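Local coordinates for protein stiv-a81 (Sulfolobus Turreted Icosahedral Virus, PDB 3RKL) that is of unknown function but pairs a small antiparallel sheet with two long helices that probably build an oligomeric four-helix bundle, at residues Y58-L61 / H62-I66; Q48-E51 / E52-T55. The protein carries 1 engineered substitution. All blocks are in the same frame, centred on the assembly; numbering follows the deposited sequence.

Interaction 1 of 2, residues Y58-L61 / H62-I66; sequences YNLL and HEYAI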
loop_
_atom_site.group_PDB
_atom_site.type_symbol
_atom_site.label_atom_id
_atom_site.label_comp_id
_atom_site.label_asym_id
_atom_site.label_seq_id
_atom_site.Cartn_x
_atom_site.Cartn_y
_atom_site.Cartn_z
ATOM N N TYR A 58 -2.548 -12.008 -21.736
ATOM C CA TYR A 58 -2.158 -10.887 -22.612
ATOM C C TYR A 58 -3.377 -10.269 -23.314
ATOM O O TYR A 58 -3.459 -9.038 -23.479
ATOM C CB TYR A 58 -1.123 -11.307 -23.660
ATOM C CG TYR A 58 0.234 -11.687 -23.099
ATOM C CD1 TYR A 58 1.243 -10.754 -22.965
ATOM C CD2 TYR A 58 0.507 -13.002 -22.728
ATOM C CE1 TYR A 58 2.491 -11.113 -22.445
ATOM C CE2 TYR A 58 1.751 -13.368 -22.214
ATOM C CZ TYR A 58 2.733 -12.420 -22.077
ATOM O OH TYR A 58 3.961 -12.783 -21.562
ATOM N N ASN A 59 -4.304 -11.133 -23.730
ATOM C CA ASN A 59 -5.564 -10.710 -24.341
ATOM C C ASN A 59 -6.406 -9.868 -23.372
ATOM O O ASN A 59 -6.870 -8.789 -23.745
ATOM C CB ASN A 59 -6.368 -11.926 -24.830
ATOM C CG ASN A 59 -5.752 -12.584 -26.053
ATOM O OD1 ASN A 59 -5.131 -11.921 -26.878
ATOM N ND2 ASN A 59 -5.933 -13.899 -26.178
ATOM N N LEU A 60 -6.571 -10.350 -22.137
ATOM C CA LEU A 60 -7.310 -9.607 -21.100
ATOM C C LEU A 60 -6.665 -8.255 -20.837
ATOM O O LEU A 60 -7.343 -7.239 -20.690
ATOM C CB LEU A 60 -7.350 -10.382 -19.778
ATOM C CG LEU A 60 -8.305 -11.564 -19.629
ATOM C CD1 LEU A 60 -7.991 -12.288 -18.328
ATOM C CD2 LEU A 60 -9.759 -11.110 -19.658
ATOM N N LEU A 61 -5.341 -8.267 -20.718
ATOM C CA LEU A 61 -4.582 -7.044 -20.478
ATOM C C LEU A 61 -4.889 -5.988 -21.526
ATOM O O LEU A 61 -5.168 -4.823 -21.206
ATOM C CB LEU A 61 -3.087 -7.355 -20.429
ATOM C CG LEU A 61 -2.136 -6.167 -20.265
ATOM C CD1 LEU A 61 -2.465 -5.377 -18.997
ATOM C CD2 LEU A 61 -0.695 -6.614 -20.252
ATOM N N HIS A 62 -4.831 -6.402 -22.791
ATOM C CA HIS A 62 -5.085 -5.484 -23.883
ATOM C C HIS A 62 -6.539 -5.020 -23.902
ATOM O O HIS A 62 -6.815 -3.847 -24.068
ATOM C CB HIS A 62 -4.720 -6.120 -25.218
ATOM C CG HIS A 62 -5.027 -5.249 -26.391
ATOM N ND1 HIS A 62 -4.568 -3.955 -26.488
ATOM C CD2 HIS A 62 -5.751 -5.479 -27.508
ATOM C CE1 HIS A 62 -5.008 -3.421 -27.614
ATOM N NE2 HIS A 62 -5.714 -4.331 -28.259
ATOM N N GLU A 63 -7.450 -5.963 -23.732
ATOM C CA GLU A 63 -8.884 -5.672 -23.717
ATOM C C GLU A 63 -9.217 -4.580 -22.697
ATOM O O GLU A 63 -9.865 -3.573 -23.009
ATOM C CB GLU A 63 -9.627 -6.976 -23.406
ATOM C CG GLU A 63 -11.064 -6.861 -23.071
ATOM C CD GLU A 63 -11.734 -8.216 -22.793
ATOM O OE1 GLU A 63 -11.032 -9.259 -22.700
ATOM O OE2 GLU A 63 -12.980 -8.225 -22.664
ATOM N N TYR A 64 -8.772 -4.788 -21.465
ATOM C CA TYR A 64 -9.081 -3.836 -20.392
ATOM C C TYR A 64 -8.392 -2.486 -20.609
ATOM O O TYR A 64 -8.963 -1.456 -20.292
ATOM C CB TYR A 64 -8.816 -4.457 -19.015
ATOM C CG TYR A 64 -10.012 -5.255 -18.573
ATOM C CD1 TYR A 64 -10.998 -4.662 -17.799
ATOM C CD2 TYR A 64 -10.205 -6.567 -18.991
ATOM C CE1 TYR A 64 -12.125 -5.350 -17.413
ATOM C CE2 TYR A 64 -11.348 -7.271 -18.614
ATOM C CZ TYR A 64 -12.306 -6.642 -17.831
ATOM O OH TYR A 64 -13.437 -7.307 -17.437
ATOM N N ALA A 65 -7.197 -2.483 -21.198
ATOM C CA ALA A 65 -6.531 -1.230 -21.555
ATOM C C ALA A 65 -7.326 -0.470 -22.629
ATOM O O ALA A 65 -7.400 0.761 -22.611
ATOM C CB ALA A 65 -5.101 -1.499 -22.028
ATOM N N ILE A 66 -7.921 -1.209 -23.564
ATOM C CA ILE A 66 -8.772 -0.610 -24.598
ATOM C C ILE A 66 -10.017 0.033 -23.949
ATOM O O ILE A 66 -10.371 1.173 -24.269
ATOM C CB ILE A 66 -9.161 -1.640 -25.676
ATOM C CG1 ILE A 66 -7.962 -1.941 -26.585
ATOM C CG2 ILE A 66 -10.375 -1.156 -26.492
ATOM C CD1 ILE A 66 -7.641 -0.847 -27.609
#

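Interaction 2 of 2, residues Q48-E51 / E52-T55; sequences QYEE and EVDT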
loop_
_atom_site.group_PDB
_atom_site.type_symbol
_atom_site.label_atom_id
_atom_site.label_comp_id
_atom_site.label_asym_id
_atom_site.label_seq_id
_atom_site.Cartn_x
_atom_site.Cartn_y
_atom_site.Cartn_z
ATOM N N GLN A 48 8.537 -15.603 -14.283
ATOM C CA GLN A 48 9.635 -16.205 -13.507
ATOM C C GLN A 48 9.686 -17.726 -13.661
ATOM O O GLN A 48 10.757 -18.331 -13.616
ATOM C CB GLN A 48 9.459 -15.919 -12.006
ATOM C CG GLN A 48 9.383 -14.451 -11.590
ATOM C CD GLN A 48 8.941 -14.255 -10.123
ATOM O OE1 GLN A 48 9.671 -13.639 -9.341
ATOM N NE2 GLN A 48 7.740 -14.775 -9.751
ATOM N N TYR A 49 8.512 -18.331 -13.824
ATOM C CA TYR A 49 8.356 -19.791 -13.848
ATOM C C TYR A 49 7.870 -20.350 -15.173
ATOM O O TYR A 49 8.110 -21.519 -15.477
ATOM C CB TYR A 49 7.414 -20.227 -12.730
ATOM C CG TYR A 49 7.988 -19.934 -11.365
ATOM C CD1 TYR A 49 9.025 -20.704 -10.856
ATOM C CD2 TYR A 49 7.520 -18.873 -10.597
ATOM C CE1 TYR A 49 9.572 -20.439 -9.620
ATOM C CE2 TYR A 49 8.064 -18.598 -9.351
ATOM C CZ TYR A 49 9.093 -19.391 -8.872
ATOM O OH TYR A 49 9.648 -19.142 -7.657
ATOM N N GLU A 50 7.199 -19.527 -15.967
ATOM C CA GLU A 50 6.605 -20.006 -17.209
ATOM C C GLU A 50 7.334 -19.459 -18.419
ATOM O O GLU A 50 7.443 -18.253 -18.586
ATOM C CB GLU A 50 5.138 -19.603 -17.273
ATOM C CG GLU A 50 4.343 -20.075 -16.073
ATOM C CD GLU A 50 2.851 -20.116 -16.326
ATOM O OE1 GLU A 50 2.401 -19.623 -17.382
ATOM O OE2 GLU A 50 2.125 -20.655 -15.462
ATOM N N GLU A 51 7.835 -20.358 -19.259
ATOM C CA GLU A 51 8.411 -19.955 -20.537
ATOM C C GLU A 51 7.375 -19.178 -21.344
ATOM O O GLU A 51 7.673 -18.104 -21.868
ATOM C CB GLU A 51 8.908 -21.170 -21.319
ATOM C CG GLU A 51 10.153 -21.813 -20.708
ATOM C CD GLU A 51 10.841 -22.788 -21.645
ATOM O OE1 GLU A 51 11.122 -22.409 -22.801
ATOM O OE2 GLU A 51 11.113 -23.932 -21.221
ATOM N N GLU A 52 6.157 -19.717 -21.403
ATOM C CA GLU A 52 5.024 -19.073 -22.078
ATOM C C GLU A 52 3.896 -18.811 -21.099
ATOM O O GLU A 52 3.253 -19.748 -20.626
ATOM C CB GLU A 52 4.475 -19.974 -23.195
ATOM C CG GLU A 52 5.362 -20.107 -24.427
ATOM C CD GLU A 52 5.125 -19.009 -25.456
ATOM O OE1 GLU A 52 5.021 -19.331 -26.659
ATOM O OE2 GLU A 52 5.044 -17.827 -25.063
ATOM N N VAL A 53 3.642 -17.542 -20.797
ATOM C CA VAL A 53 2.466 -17.175 -20.022
ATOM C C VAL A 53 1.225 -17.247 -20.927
ATOM O O VAL A 53 1.278 -16.861 -22.101
ATOM C CB VAL A 53 2.638 -15.790 -19.376
ATOM C CG1 VAL A 53 1.352 -15.345 -18.682
ATOM C CG2 VAL A 53 3.791 -15.829 -18.387
ATOM N N ASP A 54 0.128 -17.779 -20.390
ATOM C CA ASP A 54 -1.101 -17.984 -21.185
ATOM C C ASP A 54 -1.507 -16.743 -21.978
ATOM O O ASP A 54 -1.582 -15.634 -21.427
ATOM C CB ASP A 54 -2.270 -18.403 -20.293
ATOM C CG ASP A 54 -2.193 -19.861 -19.858
ATOM O OD1 ASP A 54 -1.458 -20.656 -20.488
ATOM O OD2 ASP A 54 -2.882 -20.209 -18.877
ATOM N N THR A 55 -1.777 -16.946 -23.268
ATOM C CA THR A 55 -2.197 -15.871 -24.175
ATOM C C THR A 55 -3.440 -15.153 -23.680
ATOM O O THR A 55 -3.616 -13.960 -23.942
ATOM C CB THR A 55 -2.491 -16.411 -25.595
ATOM O OG1 THR A 55 -1.314 -17.034 -26.119
ATOM C CG2 THR A 55 -2.917 -15.279 -26.519
HETATM O O HOH W 1 -0.009 -18.745 -17.786
#

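Interaction 1 of 2, residues Y58-L61 / H62-I66
With its CG set anti to the carbonyl carbon (chi1 -77°), Leu60 lies side by side with Glu63, whose CG is anti to the backbone N (chi1 168°) and whose chain is extended beyond it. The two therefore point the same way, and Leu60 CD2 comes within 3.8 Å of Glu63 OE1. One residue on, Leu60 CD2 approaches Tyr64 CE2 at 4.3 Å, a loose apolar i to i+4 contact. Leu60 O accepts the bond from Tyr64 N (2.9 Å, nearly straight at 172°) and also touches the phenol ring, lying in its plane at the edge, 3.4 Å from Tyr64 CD2. Glu63 N is equally close to Asn59 O, 2.9 Å, while the bonds on either side of this pair, His62 N to Tyr58 O and Ala65 N to Leu61 O, are slightly longer. The polar ends reach elsewhere: Glu63 OE2 to Tyr67 OH, and His62 to Tyr15 OH through NE2 and to Thr72 of the second subunit through ND1. Leu61 meanwhile packs on Val36 and Leu39 of helix 25-46. Four successive i to i+4 bonds identify a regular alpha-helix, here the largely buried N-terminal half of helix 55-80, a member of the helical bundle.

Interaction 2 of 2, residues Q48-E51 / E52-T55
Glu52 is the first residue to meet the preceding segment, and it does so through its backbone: its carbonyl O lies 3.8 Å from Glu50 CB and 3.4 Å from Glu50 OE1. Both oxygens are acceptors, so the closeness is not a bond. Val53 follows, buried, with CG2 beside the backbone N and 4.2 Å from Glu50 CB; its CA lies 3.6 Å from Glu50 OE1, which places the carboxylate alongside the main chain where the chain bends. At Asp54 the backbone N completes the link through a water that donates to Glu50 OE1 (2.6 Å) and accepts from Asp54 N (2.8 Å). Glu50 reaches this water because its chain is extended beyond CG (chi2 -160°), carrying the carboxylate across the turn. The other oxygen, OE2, is hydrogen-bonded to Tyr64 OH of the third subunit, so the two oxygens have separate partners and the group's rotation is probably restrained. Asp54 OD1 stays 5.1 Å from Glu50 OE1; this proximity of like charges would tend to raise the affinity of either group for a proton. No direct hydrogen bond joins 48-51 to 52-55. With its water bridge from side chain to main chain, this is an irregular interhelical connection, linking helices 25-46 and 55-80 as in a helical hairpin and lying against another subunit.

From the N terminus the chain forms the three-stranded antiparallel sheet, then helix 25-46, before reaching interaction 2 in the loop that returns it to helix 55-80. Interaction 1 follows on that second helix, so the two are in series and neither encloses nor crosses the other. Their centres are about 17 Å apart, yet they meet where Tyr58 CE2 packs 3.5 Å from Val53 O. Interaction 2 bridges the turn locally at the surface; interaction 1 closes successive helical turns in the interior, between helix 25-46 and neighbouring subunits. Both touch the second and third subunits, tying the hairpin's loop and its second helix into the assembly.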